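PDB 6WON: YohF from Salmonella typhimurium, which probably acts as an oxidoreductase of the short-chain dehydrogenase/reductase family, likely an acetoin dehydrogenase. Local coordinates for residues 5-10 with 27-32; 136-141 with 225-230; 179-184 with 232-237. All coordinates share one frame; numbering follows the deposited sequence.

In the fold
All three contacts reach the same parallel sheet, at different places across it. Interaction 1 is buried and joins two adjacent strands of the first beta-alpha-beta unit by ordinary parallel bonding, with apolar packing against one ring. Interaction 2 is only partly buried: strand 135-140 meets the end of helix 216-226, and a guanidinium donates to backbone carbonyls. Interaction 3, again buried, ties strand 178-185 to the loop before strand 238-241, outermost within this chain, mixing side-chain and backbone hydrogen bonds. Interactions 2 and 3 lie on neighbouring strands, centres 6 Å apart, and both touch the second subunit; Phe29 CZ of interaction 1 packs on Cys227 O of interaction 2.

Interaction 1 of 3, residues 5-10 with 27-32; sequences KVAIVT and NGFDIG
The Phe29 ring turns its CD2-CE2 side to strand 6-9: the carbonyl carbon of Val6 lies at the edge, near the ring plane, while Lys5 CB approaches obliquely, 3.6 Å from CE2. Ala7 CB sits 4.0 Å from CD2 of this ring and 3.8 Å from Ile31 CD1, filling the angle between the two larger side chains. Ile31 reaches it because chi2 of -56° folds CD1 back toward the neighbouring strand. Val6 and Asp30 share the other face of the sheet, where Val6 CG2 touches Asp30 CB; the carboxylate OD1 is taken by Arg55 N. Gly32 pairs with Ile8, whose CG1 lies against Gly32 CA. The backbones pair in parallel register. Ala7 N donates to Asp30 O (2.9 Å), Gly32 N to Ala7 O (2.8 Å) and Val9 N to Gly32 O (3.0 Å), all nearly straight; Asp30 N to Lys5 O is weak, bent to 124°. A water takes a bond from Lys5 N and donates to Gly28 O beside that weak bond, and Gly28 closes helix 15-27 in a Schellman motif. This is the first beta-alpha-beta unit of the Rossmann fold: Leu24 of the connecting helix 15-27 packs on Ala7, Val9 and Ile31, helix 71-80 covers Val6 and Ile8 on the opposite face, and strand 85-88 bonds to the far edge of strand 6-9.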
# COMPACT_ATOMS: atom_id res chain seq x y z
N LYS B 5 -31.11 2.08 17.55
CA LYS B 5 -30.50 2.10 16.23
C LYS B 5 -30.70 0.76 15.53
O LYS B 5 -30.89 -0.28 16.16
CB LYS B 5 -29.00 2.42 16.34
CG LYS B 5 -28.67 3.69 17.11
CD LYS B 5 -29.25 4.92 16.41
CE LYS B 5 -28.78 6.22 17.06
NZ LYS B 5 -29.32 7.42 16.34
N VAL B 6 -30.64 0.80 14.21
CA VAL B 6 -30.88 -0.37 13.38
C VAL B 6 -29.62 -0.70 12.61
O VAL B 6 -29.01 0.18 11.98
CB VAL B 6 -32.07 -0.15 12.43
CG1 VAL B 6 -32.16 -1.29 11.41
CG2 VAL B 6 -33.37 -0.02 13.22
N ALA B 7 -29.21 -1.97 12.66
CA ALA B 7 -28.14 -2.50 11.83
C ALA B 7 -28.72 -3.51 10.85
O ALA B 7 -29.50 -4.39 11.25
CB ALA B 7 -27.05 -3.17 12.66
N ILE B 8 -28.35 -3.39 9.59
CA ILE B 8 -28.68 -4.40 8.59
C ILE B 8 -27.39 -5.10 8.18
O ILE B 8 -26.39 -4.45 7.89
CB ILE B 8 -29.41 -3.79 7.40
CG1 ILE B 8 -30.83 -3.44 7.84
CG2 ILE B 8 -29.42 -4.77 6.23
CD1 ILE B 8 -31.57 -2.60 6.86
N VAL B 9 -27.41 -6.43 8.22
CA VAL B 9 -26.27 -7.25 7.86
C VAL B 9 -26.74 -8.20 6.78
O VAL B 9 -27.65 -9.02 7.01
CB VAL B 9 -25.73 -8.04 9.07
CG1 VAL B 9 -24.44 -8.77 8.68
CG2 VAL B 9 -25.50 -7.11 10.27
N THR B 10 -26.14 -8.10 5.59
CA THR B 10 -26.55 -9.00 4.52
C THR B 10 -25.94 -10.38 4.72
O THR B 10 -24.86 -10.54 5.31
CB THR B 10 -26.16 -8.45 3.15
OG1 THR B 10 -24.73 -8.36 3.04
CG2 THR B 10 -26.77 -7.08 2.94
N ASN B 27 -25.15 -5.88 21.33
CA ASN B 27 -24.73 -4.52 21.67
C ASN B 27 -25.87 -3.51 21.64
O ASN B 27 -25.66 -2.35 22.01
CB ASN B 27 -23.60 -4.08 20.73
CG ASN B 27 -22.24 -4.68 21.14
OD1 ASN B 27 -22.14 -5.38 22.16
ND2 ASN B 27 -21.20 -4.42 20.34
N GLY B 28 -27.08 -3.92 21.23
CA GLY B 28 -28.25 -3.08 21.37
C GLY B 28 -28.89 -2.58 20.09
O GLY B 28 -29.78 -1.73 20.13
N PHE B 29 -28.45 -3.09 18.94
CA PHE B 29 -29.07 -2.72 17.68
C PHE B 29 -30.26 -3.63 17.38
O PHE B 29 -30.14 -4.86 17.48
CB PHE B 29 -28.07 -2.81 16.52
CG PHE B 29 -27.00 -1.76 16.54
CD1 PHE B 29 -25.86 -1.93 17.33
CD2 PHE B 29 -27.10 -0.62 15.75
CE1 PHE B 29 -24.85 -0.96 17.33
CE2 PHE B 29 -26.10 0.35 15.74
CZ PHE B 29 -24.98 0.18 16.53
N ASP B 30 -31.40 -3.04 17.03
CA ASP B 30 -32.38 -3.78 16.23
C ASP B 30 -31.68 -4.25 14.96
O ASP B 30 -30.82 -3.55 14.42
CB ASP B 30 -33.59 -2.91 15.88
CG ASP B 30 -34.49 -2.66 17.08
OD1 ASP B 30 -34.42 -3.44 18.06
OD2 ASP B 30 -35.27 -1.68 17.04
N ILE B 31 -32.04 -5.44 14.48
CA ILE B 31 -31.24 -6.15 13.48
C ILE B 31 -32.11 -6.49 12.27
O ILE B 31 -33.19 -7.07 12.42
CB ILE B 31 -30.62 -7.44 14.05
CG1 ILE B 31 -29.52 -7.10 15.04
CG2 ILE B 31 -30.09 -8.31 12.93
CD1 ILE B 31 -28.45 -6.22 14.46
N GLY B 32 -31.62 -6.15 11.07
CA GLY B 32 -32.13 -6.72 9.84
C GLY B 32 -31.20 -7.79 9.31
O GLY B 32 -29.98 -7.58 9.21
O HOH W 1 -29.41 1.00 19.68

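Interaction 2 of 3, residues 136-141 with 225-230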
# COMPACT_ATOMS: atom_id res chain seq x y z
N ARG B 136 -23.09 4.33 9.77
CA ARG B 136 -21.87 3.57 9.57
C ARG B 136 -22.12 2.53 8.49
O ARG B 136 -23.15 1.85 8.52
CB ARG B 136 -21.41 2.87 10.86
CG ARG B 136 -21.35 3.78 12.08
CD ARG B 136 -20.20 4.80 11.98
NE ARG B 136 -20.16 5.69 13.14
CZ ARG B 136 -19.65 5.34 14.32
NH1 ARG B 136 -19.12 4.13 14.49
NH2 ARG B 136 -19.66 6.21 15.33
N ILE B 137 -21.19 2.40 7.56
CA ILE B 137 -21.27 1.37 6.52
C ILE B 137 -19.96 0.60 6.52
O ILE B 137 -18.88 1.20 6.34
CB ILE B 137 -21.55 1.96 5.13
CG1 ILE B 137 -22.93 2.63 5.12
CG2 ILE B 137 -21.46 0.85 4.06
CD1 ILE B 137 -23.22 3.43 3.84
N ILE B 138 -20.04 -0.71 6.72
CA ILE B 138 -18.86 -1.57 6.72
C ILE B 138 -18.98 -2.51 5.53
O ILE B 138 -19.97 -3.24 5.41
CB ILE B 138 -18.72 -2.35 8.03
CG1 ILE B 138 -18.46 -1.38 9.19
CG2 ILE B 138 -17.56 -3.34 7.92
CD1 ILE B 138 -19.65 -1.09 10.06
N ASN B 139 -17.98 -2.50 4.66
CA ASN B 139 -17.94 -3.41 3.52
C ASN B 139 -16.98 -4.54 3.87
O ASN B 139 -15.80 -4.30 4.11
CB ASN B 139 -17.49 -2.69 2.25
CG ASN B 139 -18.47 -1.63 1.78
OD1 ASN B 139 -19.69 -1.86 1.79
ND2 ASN B 139 -17.95 -0.46 1.37
N ILE B 140 -17.50 -5.77 3.94
CA ILE B 140 -16.63 -6.92 4.16
C ILE B 140 -15.95 -7.22 2.83
O ILE B 140 -16.61 -7.63 1.87
CB ILE B 140 -17.40 -8.14 4.67
CG1 ILE B 140 -18.25 -7.78 5.89
CG2 ILE B 140 -16.42 -9.25 5.03
CD1 ILE B 140 -17.44 -7.40 7.10
N THR B 141 -14.64 -7.00 2.76
CA THR B 141 -13.93 -7.36 1.54
C THR B 141 -13.15 -8.65 1.77
O THR B 141 -13.76 -9.70 1.98
CB THR B 141 -13.03 -6.21 1.08
OG1 THR B 141 -12.04 -5.94 2.06
CG2 THR B 141 -13.88 -4.94 0.88
N TRP B 225 -16.81 -2.95 16.78
CA TRP B 225 -16.09 -1.75 17.22
C TRP B 225 -16.31 -0.59 16.26
O TRP B 225 -16.52 0.54 16.69
CB TRP B 225 -14.59 -2.03 17.37
CG TRP B 225 -13.86 -0.76 17.77
CD1 TRP B 225 -13.78 -0.21 19.03
CD2 TRP B 225 -13.17 0.15 16.90
NE1 TRP B 225 -13.07 0.95 18.99
CE2 TRP B 225 -12.69 1.21 17.69
CE3 TRP B 225 -12.91 0.17 15.52
CZ2 TRP B 225 -11.97 2.27 17.17
CZ3 TRP B 225 -12.18 1.23 15.00
CH2 TRP B 225 -11.72 2.26 15.82
N LEU B 226 -16.29 -0.87 14.95
CA LEU B 226 -16.54 0.17 13.95
C LEU B 226 -17.93 0.78 14.05
O LEU B 226 -18.15 1.89 13.57
CB LEU B 226 -16.33 -0.40 12.55
CG LEU B 226 -14.87 -0.65 12.16
CD1 LEU B 226 -14.78 -1.45 10.89
CD2 LEU B 226 -14.12 0.68 12.00
N CYS B 227 -18.88 0.08 14.67
CA CYS B 227 -20.21 0.62 14.90
C CYS B 227 -20.34 1.33 16.24
O CYS B 227 -21.42 1.84 16.55
CB CYS B 227 -21.27 -0.48 14.80
SG CYS B 227 -21.28 -1.30 13.20
N SER B 228 -19.27 1.38 17.02
CA SER B 228 -19.31 1.95 18.36
C SER B 228 -18.88 3.42 18.34
O SER B 228 -18.30 3.92 17.37
CB SER B 228 -18.41 1.15 19.29
OG SER B 228 -17.08 1.59 19.14
N GLU B 229 -19.18 4.12 19.44
CA GLU B 229 -18.83 5.53 19.58
C GLU B 229 -17.33 5.76 19.48
O GLU B 229 -16.90 6.82 19.01
CB GLU B 229 -19.35 6.06 20.92
CG GLU B 229 -18.76 5.36 22.14
CD GLU B 229 -17.43 5.97 22.61
OE1 GLU B 229 -17.25 7.20 22.48
OE2 GLU B 229 -16.56 5.20 23.08
N GLY B 230 -16.51 4.79 19.91
CA GLY B 230 -15.07 4.97 19.87
C GLY B 230 -14.47 5.06 18.47
O GLY B 230 -13.35 5.56 18.32
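Where helix 216-226 of the Rossmann fold ends, its last turn and the residues after it dock on strand 135-140 through Arg136 and Ile138. The arginine reaches out from the start of the strand; its chain bends at chi2 (-71°) and brings the guanidinium edge-on to the carbonyls at and just past the helix end. NH1 makes two of the three hydrogen bonds. It donates to Ser228 O at 3.0 Å, fairly straight at 160°, with that oxygen lying in the guanidinium plane, although the donor stands above the plane of the carbonyl rather than on a lone pair. The same nitrogen is 2.6 Å from Leu226 O, but the bond is bent and weak, and NH2 adds a second weak bond to Ser228 O. Further along the strand, Ile138 supplies the apolar half: its CD1 meets Cys227 SG at 3.5 Å, and the Ile138 and Leu226 side chains cross obliquely, CG1 to CD1 at 4.1 Å. Within the turn, Ser228 OG donates to Trp225 O at 2.7 Å, in the carbonyl plane and on a lone pair, and Ser228 N bonds to this oxygen too. Beyond the contact, Trp225 meets Trp225 of the second subunit, and Glu229 OE2 bonds to His217 of that subunit. One carbonyl from the helix end, Leu226 O, and one just beyond it, Ser228 O, thus face one cationic group; the charge may stabilise the negative end of the helix dipole, and the bonds of NH1 and, weakly, NH2 to Ser228 O would restrict rotation of the guanidinium.

Interaction 3 of 3, residues 179-184 with 232-237; sequences LVNAVA and SYTTGQ
Asn181 and Thr235 supply the side-chain bonds that join residues 179-184, on strand 178-185, to the loop residues 232-237. Both ends of the Asn181 amide are used: ND2 donates to Thr234 O at 3.0 Å, almost straight at 174°, and OD1 accepts from Gln237 N at 3.0 Å. Thr234 O lies in the plane of the amide, yet its own carbonyl is met from well above its plane. With CG anti to the carbonyl carbon (chi1 -65°), the amide lies alongside the loop backbone, and OD1 comes within 3.1 Å of Thr235 CA. Thr235 brings its hydroxyl to the strand backbone, where OG1 accepts from Val180 N at 3.0 Å; its chi1 of -169° sets OG1 anti to its own backbone N. The remaining bonds are between backbones: Gly236 N gives to Val180 O at 2.7 Å, and Ala182 N to Gln237 O at 2.8 Å. Val180 thus has both its N-H and its carbonyl engaged by the loop. In the Rossmann fold this loop leads from helix 216-226 into strand 238-241, outermost in the parallel sheet within this chain, and Ala182 goes on to bond with Leu239 of that strand. Near Ser232 the contact is van der Waals: Leu179 CD1 lies 3.5 Å from Ser232 O and also touches Ser232 CA, and Leu179 CB lies against Thr234 O. Ser232 OG itself is bonded to Glu218 of the second subunit and to Glu229 O, while Tyr233 OH meets Arg212 O of that subunit.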
# COMPACT_ATOMS: atom_id res chain seq x y z
N LEU B 179 -19.64 7.21 8.27
CA LEU B 179 -18.28 6.69 8.21
C LEU B 179 -18.31 5.36 7.47
O LEU B 179 -19.18 4.53 7.73
CB LEU B 179 -17.69 6.53 9.60
CG LEU B 179 -17.89 7.69 10.59
CD1 LEU B 179 -17.16 7.43 11.93
CD2 LEU B 179 -17.43 9.02 10.00
N VAL B 180 -17.37 5.18 6.53
CA VAL B 180 -17.38 4.01 5.65
C VAL B 180 -16.00 3.36 5.67
O VAL B 180 -15.00 4.00 5.32
CB VAL B 180 -17.77 4.39 4.22
CG1 VAL B 180 -17.89 3.13 3.35
CG2 VAL B 180 -19.07 5.17 4.23
N ASN B 181 -15.96 2.09 6.05
CA ASN B 181 -14.70 1.37 6.11
C ASN B 181 -14.90 -0.03 5.54
O ASN B 181 -16.02 -0.53 5.46
CB ASN B 181 -14.19 1.26 7.55
CG ASN B 181 -13.84 2.61 8.14
OD1 ASN B 181 -12.77 3.16 7.85
ND2 ASN B 181 -14.72 3.14 8.99
N ALA B 182 -13.79 -0.64 5.16
CA ALA B 182 -13.75 -2.06 4.83
C ALA B 182 -13.08 -2.84 5.96
O ALA B 182 -12.09 -2.38 6.54
CB ALA B 182 -12.98 -2.29 3.52
N VAL B 183 -13.63 -4.01 6.26
CA VAL B 183 -12.94 -5.04 7.03
C VAL B 183 -12.59 -6.17 6.07
O VAL B 183 -13.46 -6.66 5.35
CB VAL B 183 -13.80 -5.57 8.19
CG1 VAL B 183 -13.08 -6.72 8.91
CG2 VAL B 183 -14.12 -4.46 9.17
N ALA B 184 -11.31 -6.57 6.07
CA ALA B 184 -10.73 -7.43 5.04
C ALA B 184 -10.29 -8.73 5.69
O ALA B 184 -9.15 -8.82 6.19
CB ALA B 184 -9.55 -6.72 4.35
N SER B 232 -15.46 6.95 16.00
CA SER B 232 -15.97 8.14 15.33
C SER B 232 -14.92 8.87 14.48
O SER B 232 -15.29 9.78 13.74
CB SER B 232 -16.55 9.10 16.37
OG SER B 232 -15.79 9.03 17.56
N TYR B 233 -13.64 8.52 14.56
CA TYR B 233 -12.63 9.17 13.73
C TYR B 233 -12.07 8.25 12.65
O TYR B 233 -11.16 8.65 11.92
CB TYR B 233 -11.48 9.71 14.60
CG TYR B 233 -10.80 10.94 14.03
CD1 TYR B 233 -11.52 12.10 13.76
CD2 TYR B 233 -9.43 10.93 13.74
CE1 TYR B 233 -10.89 13.23 13.24
CE2 TYR B 233 -8.80 12.05 13.22
CZ TYR B 233 -9.53 13.20 12.97
OH TYR B 233 -8.90 14.32 12.45
N THR B 234 -12.61 7.03 12.52
CA THR B 234 -12.10 6.04 11.58
C THR B 234 -13.01 6.00 10.36
O THR B 234 -14.20 5.69 10.47
CB THR B 234 -12.01 4.66 12.21
OG1 THR B 234 -11.33 4.75 13.46
CG2 THR B 234 -11.26 3.69 11.29
N THR B 235 -12.45 6.31 9.19
CA THR B 235 -13.24 6.24 7.97
C THR B 235 -12.29 6.17 6.78
O THR B 235 -11.17 6.69 6.82
CB THR B 235 -14.19 7.43 7.87
OG1 THR B 235 -15.12 7.21 6.80
CG2 THR B 235 -13.42 8.73 7.61
N GLY B 236 -12.75 5.49 5.73
CA GLY B 236 -12.00 5.32 4.50
C GLY B 236 -10.92 4.26 4.53
O GLY B 236 -10.12 4.20 3.59
N GLN B 237 -10.88 3.41 5.55
CA GLN B 237 -9.77 2.49 5.75
C GLN B 237 -10.17 1.06 5.43
O GLN B 237 -11.35 0.69 5.46
CB GLN B 237 -9.25 2.59 7.19
CG GLN B 237 -8.35 3.81 7.37
CD GLN B 237 -7.20 3.78 6.37
OE1 GLN B 237 -6.50 2.78 6.27
NE2 GLN B 237 -7.03 4.86 5.61